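Local coordinates for protein SsfS6 (Streptomyces sp. SF2575, PDB 4G2T) that is a two-domain protein of the GT-B clan, related to erythromycin biosynthesis protein CIII, and binds thymidine-5'-diphosphate, at residues D124-E129 / L142-I147. Numbering follows the deposited sequence.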
loop_
_atom_site.group_PDB
_atom_site.type_symbol
_atom_site.label_atom_id
_atom_site.label_comp_id
_atom_site.label_asym_id
_atom_site.label_seq_id
_atom_site.Cartn_x
_atom_site.Cartn_y
_atom_site.Cartn_z
ATOM N N ASP A 124 8.406 16.317 -9.853
ATOM C CA ASP A 124 7.668 17.417 -10.459
ATOM C C ASP A 124 6.797 18.096 -9.413
ATOM O O ASP A 124 6.331 19.218 -9.608
ATOM C CB ASP A 124 6.780 16.905 -11.593
ATOM C CG ASP A 124 7.508 15.959 -12.524
ATOM O OD1 ASP A 124 8.692 16.212 -12.832
ATOM O OD2 ASP A 124 6.894 14.957 -12.945
ATOM N N LEU A 125 6.585 17.405 -8.298
ATOM C CA LEU A 125 5.631 17.853 -7.296
ATOM C C LEU A 125 5.945 17.255 -5.930
ATOM O O LEU A 125 6.379 16.107 -5.831
ATOM C CB LEU A 125 4.220 17.463 -7.731
ATOM C CG LEU A 125 3.041 17.928 -6.879
ATOM C CD1 LEU A 125 2.973 19.442 -6.832
ATOM C CD2 LEU A 125 1.763 17.355 -7.443
ATOM N N VAL A 126 5.723 18.037 -4.878
ATOM C CA VAL A 126 5.997 17.590 -3.517
ATOM C C VAL A 126 4.717 17.449 -2.700
ATOM O O VAL A 126 3.926 18.386 -2.601
ATOM C CB VAL A 126 6.954 18.558 -2.789
ATOM C CG1 VAL A 126 7.095 18.170 -1.324
ATOM C CG2 VAL A 126 8.312 18.576 -3.474
ATOM N N LEU A 127 4.517 16.269 -2.122
ATOM C CA LEU A 127 3.391 16.031 -1.227
ATOM C C LEU A 127 3.878 15.972 0.214
ATOM O O LEU A 127 4.863 15.296 0.516
ATOM C CB LEU A 127 2.675 14.731 -1.594
ATOM C CG LEU A 127 1.585 14.266 -0.627
ATOM C CD1 LEU A 127 0.483 15.308 -0.509
ATOM C CD2 LEU A 127 1.017 12.923 -1.061
ATOM N N THR A 128 3.191 16.680 1.103
ATOM C CA THR A 128 3.600 16.735 2.501
ATOM C C THR A 128 2.443 17.146 3.405
ATOM O O THR A 128 1.392 17.569 2.927
ATOM C CB THR A 128 4.763 17.723 2.700
ATOM O OG1 THR A 128 5.362 17.507 3.982
ATOM C CG2 THR A 128 4.269 19.160 2.605
ATOM N N GLU A 129 2.643 17.016 4.713
ATOM C CA GLU A 129 1.631 17.427 5.678
ATOM C C GLU A 129 1.873 18.860 6.145
ATOM O O GLU A 129 2.869 19.481 5.773
ATOM C CB GLU A 129 1.574 16.458 6.864
ATOM C CG GLU A 129 2.848 16.384 7.682
ATOM C CD GLU A 129 2.737 17.117 9.003
ATOM O OE1 GLU A 129 1.667 17.702 9.274
ATOM O OE2 GLU A 129 3.721 17.105 9.773
ATOM N N LEU A 142 13.797 23.980 -5.501
ATOM C CA LEU A 142 13.870 23.457 -6.863
ATOM C C LEU A 142 13.004 24.258 -7.829
ATOM O O LEU A 142 13.197 24.198 -9.043
ATOM C CB LEU A 142 13.472 21.978 -6.902
ATOM C CG LEU A 142 14.577 20.942 -6.678
ATOM C CD1 LEU A 142 15.184 21.060 -5.288
ATOM C CD2 LEU A 142 14.045 19.536 -6.913
ATOM N N GLY A 143 12.049 25.008 -7.286
ATOM C CA GLY A 143 11.161 25.816 -8.100
ATOM C C GLY A 143 10.003 25.016 -8.665
ATOM O O GLY A 143 9.619 25.190 -9.821
ATOM N N ILE A 144 9.446 24.136 -7.842
ATOM C CA ILE A 144 8.335 23.286 -8.253
ATOM C C ILE A 144 7.162 23.440 -7.287
ATOM O O ILE A 144 7.362 23.764 -6.117
ATOM C CB ILE A 144 8.763 21.803 -8.317
ATOM C CG1 ILE A 144 9.318 21.347 -6.966
ATOM C CG2 ILE A 144 9.792 21.592 -9.418
ATOM C CD1 ILE A 144 9.728 19.892 -6.933
ATOM N N PRO A 145 5.931 23.218 -7.776
ATOM C CA PRO A 145 4.755 23.318 -6.905
ATOM C C PRO A 145 4.753 22.246 -5.819
ATOM O O PRO A 145 5.492 21.267 -5.918
ATOM C CB PRO A 145 3.584 23.096 -7.869
ATOM C CG PRO A 145 4.175 22.353 -9.023
ATOM C CD PRO A 145 5.559 22.898 -9.166
ATOM N N TRP A 146 3.930 22.437 -4.792
ATOM C CA TRP A 146 3.799 21.448 -3.727
ATOM C C TRP A 146 2.363 21.350 -3.222
ATOM O O TRP A 146 1.571 22.276 -3.387
ATOM C CB TRP A 146 4.760 21.752 -2.572
ATOM C CG TRP A 146 4.498 23.049 -1.862
ATOM C CD1 TRP A 146 4.791 24.303 -2.311
ATOM C CD2 TRP A 146 3.913 23.214 -0.563
ATOM N NE1 TRP A 146 4.414 25.240 -1.379
ATOM C CE2 TRP A 146 3.874 24.599 -0.296
ATOM C CE3 TRP A 146 3.414 22.328 0.396
ATOM C CZ2 TRP A 146 3.357 25.114 0.890
ATOM C CZ3 TRP A 146 2.900 22.844 1.573
ATOM C CH2 TRP A 146 2.874 24.224 1.809
ATOM N N ILE A 147 2.036 20.214 -2.613
ATOM C CA ILE A 147 0.691 19.975 -2.105
ATOM C C ILE A 147 0.697 19.877 -0.585
ATOM O O ILE A 147 1.499 19.144 -0.006
ATOM C CB ILE A 147 0.099 18.673 -2.680
ATOM C CG1 ILE A 147 0.153 18.686 -4.209
ATOM C CG2 ILE A 147 -1.329 18.476 -2.196
ATOM C CD1 ILE A 147 -0.689 19.771 -4.841
#
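V126 and W146 pair in parallel register, followed by L127 with I147. Three backbone hydrogen bonds join the strands. I147 N donates to V126 O at 2.6 Å in a nearly straight bond (170°). T128 N reaches I147 O at 3.2 Å, and V126 N makes a weak bond to P145 O at 3.4 Å.

Side chains meet on both faces of the sheet. On the face of L127 and I147, the I147 side chain is flanked by two leucines. I147 CG1 lies 3.8 Å from L125 CD2, and I147 CG2 packs against L127 CD1. With CG anti to the backbone N (chi1 -175°), L125 turns its branched end to the neighbouring strand. L125 CD1 lies 3.2 Å from P145 O and also touches P145 CG. On the face of V126 and W146, V126 CB sits 3.9 Å from W146 CB. V126 CG2 meets I144 CD1 at 4.0 Å, the two side chains crossing at about a right angle. T128 CG2 approaches the indole obliquely, 4.0 Å from W146 CE3.

Outer partners fix the polar ends. W146 NE1 bonds to P180 O, and T128 OG1 to I20 O and S132 O. Helix 134-142 packs on V126 and W146, while helix 32-40 packs on L127.

Strand 125-129, helix 134-142 and strand 146-149 form a beta-alpha-beta crossover in the parallel sheet of the N-terminal Rossmann-like domain, as in GT-B folds.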